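Local atomic coordinates of Phospholipase/Carboxylesterase (Dyadobacter fermentans, PDB entry 4H0C), a protein that probably hydrolyses carboxylic esters, and perhaps palmitoyl thioesters on proteins, as an alpha/beta hydrolase of the phospholipase/carboxylesterase family. Residues A[66-71]-A[167-172]; A[60-65]-A[111-116]; A[91-96]-A[121-126]; A[116-121]-A[147-152]; A[190-193]-A[199-202]. One frame throughout, in Å; residues are numbered along the deposited sequence. Where two conformers were deposited one is given.

Interaction 1. Residues A[66-71]-A[167-172]; sequences SFMAPV and VSRVQE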
# COMPACT_ATOMS: atom_id res chain seq x y z
N SER A 66 8.28 -7.40 -12.33
CA SER A 66 8.69 -6.17 -11.64
C SER A 66 7.61 -5.11 -11.76
O SER A 66 6.98 -4.97 -12.83
CB SER A 66 9.97 -5.62 -12.25
OG SER A 66 10.24 -4.32 -11.76
N PHE A 67 7.42 -4.34 -10.69
CA PHE A 67 6.52 -3.18 -10.74
C PHE A 67 6.91 -2.19 -11.82
O PHE A 67 6.07 -1.42 -12.28
CB PHE A 67 6.38 -2.51 -9.35
CG PHE A 67 7.45 -1.50 -9.02
CD1 PHE A 67 7.11 -0.16 -8.79
CD2 PHE A 67 8.79 -1.88 -8.86
CE1 PHE A 67 8.08 0.77 -8.45
CE2 PHE A 67 9.76 -0.95 -8.51
CZ PHE A 67 9.41 0.38 -8.33
N MSE A 68 8.18 -2.22 -12.24
CA MSE A 68 8.64 -1.36 -13.32
C MSE A 68 8.73 -2.00 -14.72
O MSE A 68 9.29 -1.40 -15.64
CB MSE A 68 9.92 -0.66 -12.92
CG MSE A 68 9.55 0.46 -11.94
SE MSE A 68 11.04 1.46 -11.45
CE MSE A 68 12.19 -0.04 -11.14
N ALA A 69 8.18 -3.20 -14.88
CA ALA A 69 7.96 -3.74 -16.22
C ALA A 69 6.97 -2.84 -16.99
O ALA A 69 6.11 -2.17 -16.37
CB ALA A 69 7.41 -5.16 -16.14
N PRO A 70 7.04 -2.84 -18.33
CA PRO A 70 5.95 -2.21 -19.11
C PRO A 70 4.62 -2.66 -18.57
O PRO A 70 4.36 -3.86 -18.47
CB PRO A 70 6.15 -2.74 -20.52
CG PRO A 70 7.63 -3.00 -20.59
CD PRO A 70 8.07 -3.45 -19.21
N VAL A 71 3.78 -1.70 -18.21
CA VAL A 71 2.63 -2.01 -17.38
C VAL A 71 1.69 -3.04 -18.02
O VAL A 71 1.08 -3.88 -17.32
CB VAL A 71 1.90 -0.75 -16.90
CG1 VAL A 71 1.20 -0.04 -18.06
CG2 VAL A 71 0.93 -1.12 -15.78
N VAL A 167 15.99 4.14 -6.13
CA VAL A 167 15.73 5.35 -5.37
C VAL A 167 15.04 6.38 -6.27
O VAL A 167 14.16 7.13 -5.81
CB VAL A 167 17.02 5.92 -4.76
CG1 VAL A 167 16.77 7.24 -4.07
CG2 VAL A 167 17.61 4.93 -3.76
N SER A 168 15.43 6.42 -7.55
CA SER A 168 14.82 7.33 -8.53
C SER A 168 13.30 7.21 -8.59
O SER A 168 12.62 8.22 -8.70
CB SER A 168 15.42 7.13 -9.93
OG SER A 168 15.15 5.83 -10.42
N ARG A 169 12.76 5.99 -8.54
CA ARG A 169 11.30 5.80 -8.59
C ARG A 169 10.61 6.21 -7.29
O ARG A 169 9.52 6.76 -7.31
CB ARG A 169 10.92 4.36 -9.00
CG ARG A 169 9.42 4.06 -9.02
CD ARG A 169 8.57 5.05 -9.83
NE ARG A 169 8.91 5.04 -11.26
CZ ARG A 169 8.41 4.22 -12.18
NH1 ARG A 169 7.48 3.31 -11.85
NH2 ARG A 169 8.83 4.32 -13.45
N VAL A 170 11.26 6.00 -6.15
CA VAL A 170 10.71 6.52 -4.89
C VAL A 170 10.63 8.07 -4.94
O VAL A 170 9.59 8.65 -4.59
CB VAL A 170 11.51 6.02 -3.67
CG1 VAL A 170 11.12 6.76 -2.39
CG2 VAL A 170 11.29 4.53 -3.50
N GLN A 171 11.71 8.71 -5.42
CA GLN A 171 11.74 10.19 -5.61
C GLN A 171 10.60 10.67 -6.52
O GLN A 171 9.87 11.62 -6.17
CB GLN A 171 13.11 10.66 -6.11
CG GLN A 171 14.21 10.44 -5.09
CD GLN A 171 15.63 10.64 -5.61
OE1 GLN A 171 15.96 10.38 -6.78
NE2 GLN A 171 16.50 11.09 -4.72
N GLU A 172 10.43 9.99 -7.65
CA GLU A 172 9.35 10.31 -8.60
C GLU A 172 8.00 10.19 -7.95
O GLU A 172 7.12 11.03 -8.17
CB GLU A 172 9.39 9.40 -9.84
CG GLU A 172 10.61 9.57 -10.69
CD GLU A 172 10.73 8.54 -11.81
OE1 GLU A 172 10.58 7.32 -11.56
OE2 GLU A 172 10.98 8.96 -12.95
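F67 and M68, two neighbours on one tight turn, both pack against the bent side chain of R169. The turn begins at S66: A69 N bonds to S66 O, closing a type I beta turn, and S66 OG accepts from M68 N at 3.0 Å, an ST turn. F67 follows. Its ring meets R169 with an edge, F67 CE1 lying 3.6 Å from R169 CG, and ring and guanidinium planes stand 79° apart. The backbone N of F67 bonds to a bound citrate, probably from the crystallisation liquor. M68, a selenomethionine, fills the angle between these two planes. Its CG sits 3.5 Å above the centre of the F67 ring and also 3.5 Å from R169 NH1, while SE lies 3.9 Å above the guanidinium plane, over its centre. The guanidinium is held by several bonds: R169 NE bonds to E172 OE1 at 2.8 Å, within 7° of the plane, as part of a salt bridge, and NH1 donates to the carbonyls of G137 and L135. The loop between strand 50-55 and helix 77-94 is thereby laid against the start of helix 167-179, which in turn rests through V170 on strands 153-160 and 183-190.

Interaction 2. Residues A[60-65]-A[111-116]; sequences NSWYPY and ACLTLE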
# COMPACT_ATOMS: atom_id res chain seq x y z
N ASN A 60 -0.42 -15.83 -4.70
CA ASN A 60 0.35 -15.12 -3.68
C ASN A 60 1.16 -13.96 -4.29
O ASN A 60 2.22 -13.59 -3.77
CB ASN A 60 1.31 -16.06 -2.94
CG ASN A 60 0.61 -17.03 -2.02
OD1 ASN A 60 -0.60 -17.00 -1.84
ND2 ASN A 60 1.39 -17.91 -1.41
N SER A 61 0.66 -13.39 -5.39
CA SER A 61 1.37 -12.33 -6.07
C SER A 61 0.40 -11.41 -6.79
O SER A 61 -0.40 -11.87 -7.62
CB SER A 61 2.39 -12.92 -7.06
OG SER A 61 3.05 -11.89 -7.80
N TRP A 62 0.47 -10.11 -6.47
CA TRP A 62 -0.43 -9.11 -7.08
C TRP A 62 -0.32 -8.99 -8.58
O TRP A 62 -1.33 -8.78 -9.26
CB TRP A 62 -0.29 -7.75 -6.39
CG TRP A 62 -0.62 -7.85 -4.92
CD1 TRP A 62 0.24 -7.67 -3.82
CD2 TRP A 62 -1.92 -8.17 -4.34
NE1 TRP A 62 -0.45 -7.85 -2.65
CE2 TRP A 62 -1.75 -8.18 -2.89
CE3 TRP A 62 -3.17 -8.47 -4.88
CZ2 TRP A 62 -2.81 -8.46 -2.02
CZ3 TRP A 62 -4.23 -8.74 -4.01
CH2 TRP A 62 -4.05 -8.74 -2.60
N TYR A 63 0.89 -9.13 -9.11
CA TYR A 63 1.11 -9.03 -10.56
C TYR A 63 2.44 -9.76 -10.83
O TYR A 63 3.31 -9.81 -9.94
CB TYR A 63 1.13 -7.54 -11.02
CG TYR A 63 1.94 -6.63 -10.11
CD1 TYR A 63 3.34 -6.57 -10.23
CD2 TYR A 63 1.33 -5.87 -9.11
CE1 TYR A 63 4.10 -5.77 -9.37
CE2 TYR A 63 2.07 -5.05 -8.29
CZ TYR A 63 3.45 -5.03 -8.40
OH TYR A 63 4.19 -4.26 -7.56
N PRO A 64 2.60 -10.32 -12.05
CA PRO A 64 3.67 -11.32 -12.27
C PRO A 64 5.13 -10.85 -12.35
O PRO A 64 6.03 -11.64 -12.06
CB PRO A 64 3.28 -11.95 -13.61
CG PRO A 64 2.46 -10.89 -14.30
CD PRO A 64 1.66 -10.26 -13.18
N TYR A 65 5.35 -9.60 -12.74
CA TYR A 65 6.67 -9.08 -13.05
C TYR A 65 7.05 -7.91 -12.16
O TYR A 65 6.23 -7.48 -11.34
CB TYR A 65 6.70 -8.69 -14.53
CG TYR A 65 6.34 -9.85 -15.44
CD1 TYR A 65 7.08 -11.05 -15.38
CD2 TYR A 65 5.29 -9.76 -16.34
CE1 TYR A 65 6.77 -12.12 -16.20
CE2 TYR A 65 4.99 -10.83 -17.17
CZ TYR A 65 5.72 -12.00 -17.09
OH TYR A 65 5.40 -13.06 -17.91
N ALA A 111 3.46 -2.55 -1.09
CA ALA A 111 3.66 -1.08 -0.97
C ALA A 111 3.41 -0.42 -2.33
O ALA A 111 2.79 0.63 -2.40
CB ALA A 111 5.06 -0.76 -0.46
N CYS A 112 3.90 -1.04 -3.40
CA CYS A 112 3.66 -0.53 -4.75
C CYS A 112 2.16 -0.50 -5.04
O CYS A 112 1.65 0.49 -5.56
CB CYS A 112 4.37 -1.39 -5.79
SG CYS A 112 6.15 -1.38 -5.57
N LEU A 113 1.47 -1.59 -4.73
CA LEU A 113 0.03 -1.66 -4.92
C LEU A 113 -0.70 -0.61 -4.06
O LEU A 113 -1.67 0.02 -4.52
CB LEU A 113 -0.48 -3.06 -4.62
CG LEU A 113 -1.99 -3.26 -4.86
CD1 LEU A 113 -2.43 -2.94 -6.29
CD2 LEU A 113 -2.37 -4.69 -4.47
N THR A 114 -0.22 -0.43 -2.83
CA THR A 114 -0.78 0.57 -1.93
C THR A 114 -0.70 1.96 -2.57
O THR A 114 -1.68 2.70 -2.58
CB THR A 114 -0.04 0.60 -0.57
OG1 THR A 114 -0.32 -0.59 0.17
CG2 THR A 114 -0.44 1.84 0.25
N LEU A 115 0.49 2.32 -3.06
CA LEU A 115 0.71 3.65 -3.64
C LEU A 115 -0.10 3.81 -4.92
O LEU A 115 -0.72 4.84 -5.14
CB LEU A 115 2.19 3.87 -3.94
CG LEU A 115 3.03 4.06 -2.68
CD1 LEU A 115 4.49 4.07 -3.10
CD2 LEU A 115 2.68 5.36 -1.93
N GLU A 116 -0.14 2.76 -5.74
CA GLU A 116 -0.83 2.84 -7.02
C GLU A 116 -2.33 2.98 -6.80
O GLU A 116 -2.98 3.82 -7.43
CB GLU A 116 -0.53 1.61 -7.89
CG GLU A 116 -1.01 1.69 -9.34
CD GLU A 116 -0.39 2.83 -10.16
OE1 GLU A 116 0.74 3.29 -9.84
OE2 GLU A 116 -1.05 3.23 -11.17
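W62 receives a methyl of L113 on one face of its indole, joining the loop after strand 50-55 to helix 109-120. In an alpha/beta hydrolase this helix follows the nucleophile elbow, and the G106, S108, G110 pattern, which runs into its first turn, fits that element. Followed outward from CB, the W62 side chain meets a single atom of the helix segment, CD2 of L113. W62 CB stands 4.2 Å from L113 CD2, and W62 CG is 3.6 Å from L113 CD2. W62 CD2 comes closest, 3.5 Å from L113 CD2. Beyond it the indole moves off: W62 CE2 and CE3 both lie 3.9 Å from L113 CD2, and NE1 is farther still and spends its N-H on the carbonyl of H29. The W62 side chain also touches A81 and L84 of helix 77-94. L113 CD2 lies 3.6 Å from the centroid of the five-membered ring of W62 and 17° off its normal, which makes this a CH-pi contact over the face. The leucine has its CG anti to the backbone N (chi1 -177°), which sends the branch out from the helix; the two side chains cross at about a right angle. W62 is also held by its backbone, since its N bonds to Q109 OE1 and its O accepts from H7 NE2. The next residue, Y63, also faces the helix but touches it with its hydroxyl: Y63 OH lies 3.4 Å from CB of C112, and the same oxygen is hydrogen-bonded to O5 of the bound citrate.

Interaction 3. Residues A[91-96]-A[121-126]; sequences EIEAQG and NARKYG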
# COMPACT_ATOMS: atom_id res chain seq x y z
N GLU A 91 -16.20 -2.04 1.11
CA GLU A 91 -16.78 -2.79 2.25
C GLU A 91 -16.64 -2.03 3.57
O GLU A 91 -17.61 -1.89 4.34
CB GLU A 91 -16.16 -4.18 2.36
CG GLU A 91 -16.62 -5.14 1.27
CD GLU A 91 -16.16 -6.58 1.49
OE1 GLU A 91 -16.15 -7.35 0.51
OE2 GLU A 91 -15.80 -6.95 2.63
N ILE A 92 -15.44 -1.50 3.81
CA ILE A 92 -15.17 -0.72 5.02
C ILE A 92 -16.10 0.48 5.10
O ILE A 92 -16.73 0.73 6.16
CB ILE A 92 -13.69 -0.31 5.10
CG1 ILE A 92 -12.83 -1.56 5.24
CG2 ILE A 92 -13.45 0.61 6.31
CD1 ILE A 92 -11.34 -1.36 4.96
N GLU A 93 -16.22 1.23 4.00
CA GLU A 93 -17.11 2.39 4.02
C GLU A 93 -18.56 1.97 4.25
O GLU A 93 -19.28 2.67 4.95
CB GLU A 93 -16.98 3.23 2.75
CG GLU A 93 -15.60 3.85 2.60
CD GLU A 93 -15.48 4.68 1.33
OE1 GLU A 93 -14.97 4.16 0.32
OE2 GLU A 93 -15.93 5.83 1.32
N ALA A 94 -18.97 0.82 3.72
CA ALA A 94 -20.34 0.34 3.93
C ALA A 94 -20.60 -0.10 5.38
O ALA A 94 -21.75 -0.18 5.82
CB ALA A 94 -20.71 -0.78 2.94
N GLN A 95 -19.52 -0.40 6.12
CA GLN A 95 -19.61 -0.76 7.54
C GLN A 95 -19.63 0.49 8.38
O GLN A 95 -19.71 0.41 9.61
CB GLN A 95 -18.42 -1.61 8.00
CG GLN A 95 -18.18 -2.90 7.23
CD GLN A 95 -19.10 -4.02 7.65
OE1 GLN A 95 -19.97 -3.86 8.52
NE2 GLN A 95 -18.92 -5.19 7.02
N GLY A 96 -19.57 1.66 7.73
CA GLY A 96 -19.70 2.95 8.41
C GLY A 96 -18.41 3.65 8.84
O GLY A 96 -18.45 4.60 9.64
N ASN A 121 -6.82 6.99 -6.67
CA ASN A 121 -8.07 7.24 -5.94
C ASN A 121 -7.81 8.16 -4.77
O ASN A 121 -8.15 7.82 -3.63
CB ASN A 121 -8.66 5.91 -5.45
CG ASN A 121 -9.02 4.99 -6.60
OD1 ASN A 121 -10.04 5.18 -7.27
ND2 ASN A 121 -8.18 4.00 -6.86
N ALA A 122 -7.14 9.28 -5.03
CA ALA A 122 -6.66 10.15 -3.94
C ALA A 122 -7.82 10.88 -3.30
O ALA A 122 -8.66 11.41 -4.00
CB ALA A 122 -5.59 11.12 -4.43
N ARG A 123 -7.87 10.83 -1.99
CA ARG A 123 -8.82 11.58 -1.19
C ARG A 123 -8.24 11.65 0.20
O ARG A 123 -7.13 11.21 0.41
CB ARG A 123 -10.21 10.96 -1.19
CG ARG A 123 -10.23 9.46 -1.00
CD ARG A 123 -11.67 9.03 -1.22
NE ARG A 123 -11.88 7.61 -1.25
CZ ARG A 123 -13.04 7.04 -0.88
NH1 ARG A 123 -14.04 7.80 -0.42
NH2 ARG A 123 -13.18 5.73 -0.95
N LYS A 124 -8.99 12.20 1.15
CA LYS A 124 -8.47 12.28 2.51
C LYS A 124 -8.57 10.89 3.13
O LYS A 124 -9.67 10.35 3.28
CB LYS A 124 -9.24 13.30 3.37
CG LYS A 124 -8.61 13.53 4.73
CD LYS A 124 -9.36 14.63 5.47
CE LYS A 124 -8.62 15.05 6.73
NZ LYS A 124 -9.49 15.77 7.69
N TYR A 125 -7.41 10.29 3.41
CA TYR A 125 -7.37 9.01 4.09
C TYR A 125 -6.79 9.21 5.48
O TYR A 125 -6.22 10.28 5.77
CB TYR A 125 -6.48 8.04 3.30
CG TYR A 125 -7.08 7.55 1.97
CD1 TYR A 125 -8.28 6.81 1.94
CD2 TYR A 125 -6.44 7.83 0.76
CE1 TYR A 125 -8.79 6.34 0.73
CE2 TYR A 125 -6.96 7.40 -0.45
CZ TYR A 125 -8.12 6.65 -0.46
OH TYR A 125 -8.59 6.23 -1.67
N GLY A 126 -6.88 8.19 6.33
CA GLY A 126 -6.26 8.26 7.65
C GLY A 126 -4.74 8.38 7.58
O GLY A 126 -4.13 9.18 8.29
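R123 grips the carboxylate of E93 end-on with two nitrogens, one to each oxygen. The shorter bond runs from R123 NH2 to E93 OE1, 2.7 Å with an N-H...O angle of 151°; the longer joins R123 NH1 to E93 OE2 at 3.2 Å. The two flat groups are not coplanar, their planes being 56° apart, and each nitrogen arrives from above the carboxylate plane. Both chains are extended and approach from opposite directions; the bridge lies at the surface. Behind it, CG of R123 lies 3.5 Å above the ring of Y125, toward its rim, and the phenol turns back into its own segment, Y125 OH donating to N121 O at 2.6 Å. With an alanine in place of E93, the guanidinium of R123 would probably be left without its paired charge and set free to swing. The E93 side chain also touches I102, the first residue of strand 102-107. Just beyond E93, a Schellman motif closes the helix, with G96 at positive phi and its N bonding back to E93 O. The bridge ties the last turn of helix 77-94 to the loop feeding strand 127-131, in the layered helix-sheet-helix build of an alpha/beta hydrolase.

Interaction 4. Residues A[116-121]-A[147-152]; sequences EYTTRN and GDFKQT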
# COMPACT_ATOMS: atom_id res chain seq x y z
N GLU A 116 -0.14 2.76 -5.74
CA GLU A 116 -0.83 2.84 -7.02
C GLU A 116 -2.33 2.98 -6.80
O GLU A 116 -2.98 3.82 -7.43
CB GLU A 116 -0.53 1.61 -7.89
CG GLU A 116 -1.01 1.69 -9.34
CD GLU A 116 -0.39 2.83 -10.16
OE1 GLU A 116 0.74 3.29 -9.84
OE2 GLU A 116 -1.05 3.23 -11.17
N TYR A 117 -2.88 2.22 -5.85
CA TYR A 117 -4.30 2.33 -5.57
C TYR A 117 -4.69 3.70 -5.00
O TYR A 117 -5.64 4.34 -5.46
CB TYR A 117 -4.81 1.23 -4.62
CG TYR A 117 -6.26 1.49 -4.26
CD1 TYR A 117 -7.27 1.09 -5.12
CD2 TYR A 117 -6.61 2.23 -3.12
CE1 TYR A 117 -8.61 1.37 -4.83
CE2 TYR A 117 -7.94 2.51 -2.82
CZ TYR A 117 -8.93 2.09 -3.69
OH TYR A 117 -10.25 2.36 -3.43
N THR A 118 -3.95 4.13 -4.00
CA THR A 118 -4.32 5.36 -3.31
C THR A 118 -4.13 6.59 -4.21
O THR A 118 -4.85 7.54 -4.06
CB THR A 118 -3.62 5.54 -1.96
OG1 THR A 118 -2.22 5.45 -2.16
CG2 THR A 118 -4.07 4.45 -0.98
N THR A 119 -3.16 6.55 -5.12
CA THR A 119 -2.85 7.68 -6.00
C THR A 119 -3.82 7.73 -7.21
O THR A 119 -4.16 8.81 -7.72
CB THR A 119 -1.36 7.66 -6.37
OG1 THR A 119 -0.61 7.56 -5.15
CG2 THR A 119 -0.94 8.97 -7.07
N ARG A 120 -4.33 6.57 -7.62
CA ARG A 120 -5.43 6.56 -8.61
C ARG A 120 -6.74 7.03 -8.00
O ARG A 120 -7.66 7.41 -8.74
CB ARG A 120 -5.60 5.15 -9.19
CG ARG A 120 -4.47 4.76 -10.14
CD ARG A 120 -4.82 3.46 -10.83
NE ARG A 120 -3.70 2.97 -11.63
CZ ARG A 120 -3.84 2.25 -12.75
NH1 ARG A 120 -5.05 1.99 -13.24
NH2 ARG A 120 -2.76 1.83 -13.38
N ASN A 121 -6.82 6.99 -6.67
CA ASN A 121 -8.07 7.24 -5.94
C ASN A 121 -7.81 8.16 -4.77
O ASN A 121 -8.15 7.82 -3.63
CB ASN A 121 -8.66 5.91 -5.45
CG ASN A 121 -9.02 4.99 -6.60
OD1 ASN A 121 -10.04 5.18 -7.27
ND2 ASN A 121 -8.18 4.00 -6.86
N GLY A 147 -7.55 12.95 -7.99
CA GLY A 147 -8.00 13.22 -6.64
C GLY A 147 -7.11 14.22 -5.92
O GLY A 147 -6.24 14.85 -6.53
N ASP A 148 -7.37 14.41 -4.63
CA ASP A 148 -6.51 15.27 -3.80
C ASP A 148 -6.39 14.62 -2.44
O ASP A 148 -7.40 14.22 -1.86
CB ASP A 148 -7.11 16.68 -3.67
CG ASP A 148 -6.11 17.68 -3.05
OD1 ASP A 148 -5.95 17.70 -1.81
OD2 ASP A 148 -5.48 18.44 -3.82
N PHE A 149 -5.17 14.47 -1.93
CA PHE A 149 -5.01 13.79 -0.65
C PHE A 149 -5.45 14.59 0.59
O PHE A 149 -5.57 14.03 1.69
CB PHE A 149 -3.57 13.29 -0.49
CG PHE A 149 -3.26 12.06 -1.29
CD1 PHE A 149 -3.78 10.82 -0.91
CD2 PHE A 149 -2.42 12.13 -2.39
CE1 PHE A 149 -3.45 9.67 -1.63
CE2 PHE A 149 -2.09 10.99 -3.12
CZ PHE A 149 -2.60 9.76 -2.74
N LYS A 150 -5.70 15.89 0.42
CA LYS A 150 -6.15 16.74 1.51
C LYS A 150 -5.23 16.58 2.73
O LYS A 150 -5.70 16.50 3.86
CB LYS A 150 -7.61 16.41 1.88
CG LYS A 150 -8.61 16.47 0.72
CD LYS A 150 -9.01 17.90 0.40
CE LYS A 150 -10.43 17.98 -0.17
NZ LYS A 150 -10.57 17.40 -1.54
N GLN A 151 -3.93 16.51 2.47
CA GLN A 151 -2.91 16.49 3.53
C GLN A 151 -2.78 15.12 4.21
O GLN A 151 -2.14 15.02 5.26
CB GLN A 151 -3.11 17.62 4.58
CG GLN A 151 -3.30 18.97 3.92
CD GLN A 151 -3.36 20.12 4.89
OE1 GLN A 151 -3.24 19.96 6.12
NE2 GLN A 151 -3.52 21.31 4.33
N THR A 152 -3.33 14.06 3.60
CA THR A 152 -3.12 12.68 4.11
C THR A 152 -1.63 12.43 4.41
O THR A 152 -0.78 12.61 3.51
CB THR A 152 -3.55 11.59 3.09
OG1 THR A 152 -4.95 11.68 2.82
CG2 THR A 152 -3.23 10.20 3.62
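A type I' beta turn from F149 to T152 faces the backbone carbonyl of T118, near the end of helix 109-120. In that turn F149 O takes two donors, T152 N at 2.9 Å and T152 OG1 at 2.7 Å, the hydroxyl lying in the carbonyl plane on a lone pair. Ahead of it D148 OD1 accepts from K150 N, an Asx turn. From these turns the ring reaches the helix with its far end: F149 CZ lies 3.4 Å from T118 O, and F149 CE1 4.1 Å from T118 CB. T119 crosses it at about a right angle and sets OG1 at the ring edge, in plane, 3.8 Å from F149 CZ. Neither threonine hydroxyl depends on the ring, because T118 OG1 bonds to T114 O and T119 OG1 to L115 O. Within the alpha/beta hydrolase fold this joins the end of helix 109-120 to the loop between strands 127-131 and 153-160, and the ring also touches I128 of the sheet and L177 of helix 167-179. An alanine at F149 would remove the ring and would probably open a gap between helix end and turn, leaving T118, T119, I128 and L177 with a shared partner missing. On another side of the helix, R120 NE bonds to E116 OE2 at 2.7 Å in the guanidinium plane, and N121 ND2 donates to Y117 O while standing 3.3 Å above the Y117 ring, toward its rim.

Interaction 5. Residues A[190-193]-A[199-202]; sequences PGRP and DEIQ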
# COMPACT_ATOMS: atom_id res chain seq x y z
N PRO A 190 20.36 4.03 3.54
CA PRO A 190 21.56 3.54 2.86
C PRO A 190 21.99 2.20 3.46
O PRO A 190 22.09 2.08 4.69
CB PRO A 190 22.60 4.61 3.20
CG PRO A 190 21.81 5.86 3.40
CD PRO A 190 20.53 5.40 4.05
N GLY A 191 22.23 1.21 2.60
CA GLY A 191 22.73 -0.09 3.03
C GLY A 191 21.76 -1.02 3.75
O GLY A 191 22.13 -2.12 4.13
N ARG A 192 20.51 -0.60 3.93
CA ARG A 192 19.51 -1.45 4.59
C ARG A 192 19.10 -2.58 3.65
O ARG A 192 18.87 -2.34 2.45
CB ARG A 192 18.27 -0.63 4.96
CG ARG A 192 17.22 -1.36 5.80
CD ARG A 192 15.82 -0.87 5.46
NE ARG A 192 15.47 -1.27 4.11
CZ ARG A 192 14.37 -0.91 3.47
NH1 ARG A 192 13.48 -0.10 4.05
NH2 ARG A 192 14.16 -1.35 2.23
N PRO A 193 18.99 -3.82 4.19
CA PRO A 193 18.48 -4.93 3.35
C PRO A 193 17.02 -4.74 2.99
O PRO A 193 16.33 -3.85 3.53
CB PRO A 193 18.64 -6.17 4.25
CG PRO A 193 19.50 -5.75 5.38
CD PRO A 193 19.32 -4.28 5.55
N ASP A 199 13.59 0.83 12.73
CA ASP A 199 13.50 2.29 12.69
C ASP A 199 12.23 2.75 11.95
O ASP A 199 11.56 3.71 12.36
CB ASP A 199 14.74 2.88 12.02
CG ASP A 199 15.97 2.95 12.97
OD1 ASP A 199 17.01 3.43 12.48
OD2 ASP A 199 15.93 2.53 14.16
N GLU A 200 11.91 2.06 10.86
CA GLU A 200 10.71 2.35 10.07
C GLU A 200 9.47 2.12 10.91
O GLU A 200 8.55 2.93 10.88
CB GLU A 200 10.65 1.48 8.82
CG GLU A 200 11.61 1.90 7.73
CD GLU A 200 11.79 0.82 6.69
OE1 GLU A 200 12.67 -0.04 6.90
OE2 GLU A 200 11.05 0.83 5.67
N ILE A 201 9.47 1.03 11.67
CA ILE A 201 8.33 0.70 12.53
C ILE A 201 8.09 1.80 13.57
O ILE A 201 6.95 2.26 13.72
CB ILE A 201 8.51 -0.67 13.23
CG1 ILE A 201 8.49 -1.80 12.19
CG2 ILE A 201 7.42 -0.90 14.29
CD1 ILE A 201 7.18 -1.94 11.43
N GLN A 202 9.16 2.21 14.28
CA GLN A 202 9.05 3.25 15.31
C GLN A 202 8.60 4.56 14.69
O GLN A 202 7.78 5.29 15.27
CB GLN A 202 10.38 3.54 15.99
CG GLN A 202 11.07 2.41 16.72
CD GLN A 202 12.32 2.90 17.44
OE1 GLN A 202 13.45 2.52 17.10
NE2 GLN A 202 12.13 3.78 18.44
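E200 meets R192 in a salt bridge between helix 198-206 and the loop that precedes it. The segment starts at D199, where the backbones come nearest: D199 CA and R192 CA are 10.8 Å apart, a gap that side chains must span. E200 then extends its chain toward the loop, and R192 comes from the opposite direction. R192 NH1 lies 3.0 Å from OE1 of E200, a weak hydrogen bond with an N-H...O angle of 135°, and 3.1 Å from OE2. One nitrogen thus faces both oxygens, with the guanidinium and carboxylate planes only 18° apart. The carboxylate has further partners: OE2 bonds to S157 OG and OE1 to S197 OG. In the alpha/beta hydrolase fold the loop after the last strand usually bears the catalytic histidine, and here it carries H194, which fits a Ser-His-Asp triad with S108 and D162. R192 stands two residues before it. The arginine chain, bent at chi2 and at chi3 (68°), folds back so that R192 NE donates to P193 O at 2.8 Å, and NH2 bonds to T132 OG1. I201, next along the helix, packs on V44, L45 and F131.

In the fold
Interactions 1 and 2 share the neighbourhood of the bound citrate, with F67 and Y63 each about 3 Å from it by side chain; they touch where F67 CD1 lies 3.6 Å from C112 SG. Both are close to the probable S108, H194, D162 triad, whose histidine lies on the loop of interaction 5; the R192 side chain touches the triad residues. The centres of interactions 1 and 5 are 20 Å apart. Interaction 4 continues along the helix of interaction 2, sharing E116, and shares N121 with interaction 3. There Y125 N and T152 OG1 are 2.9 Å apart, probably hydrogen-bonded. Interactions 3 and 5 lie on opposite sides of the chain's centre, centres 29 Å apart.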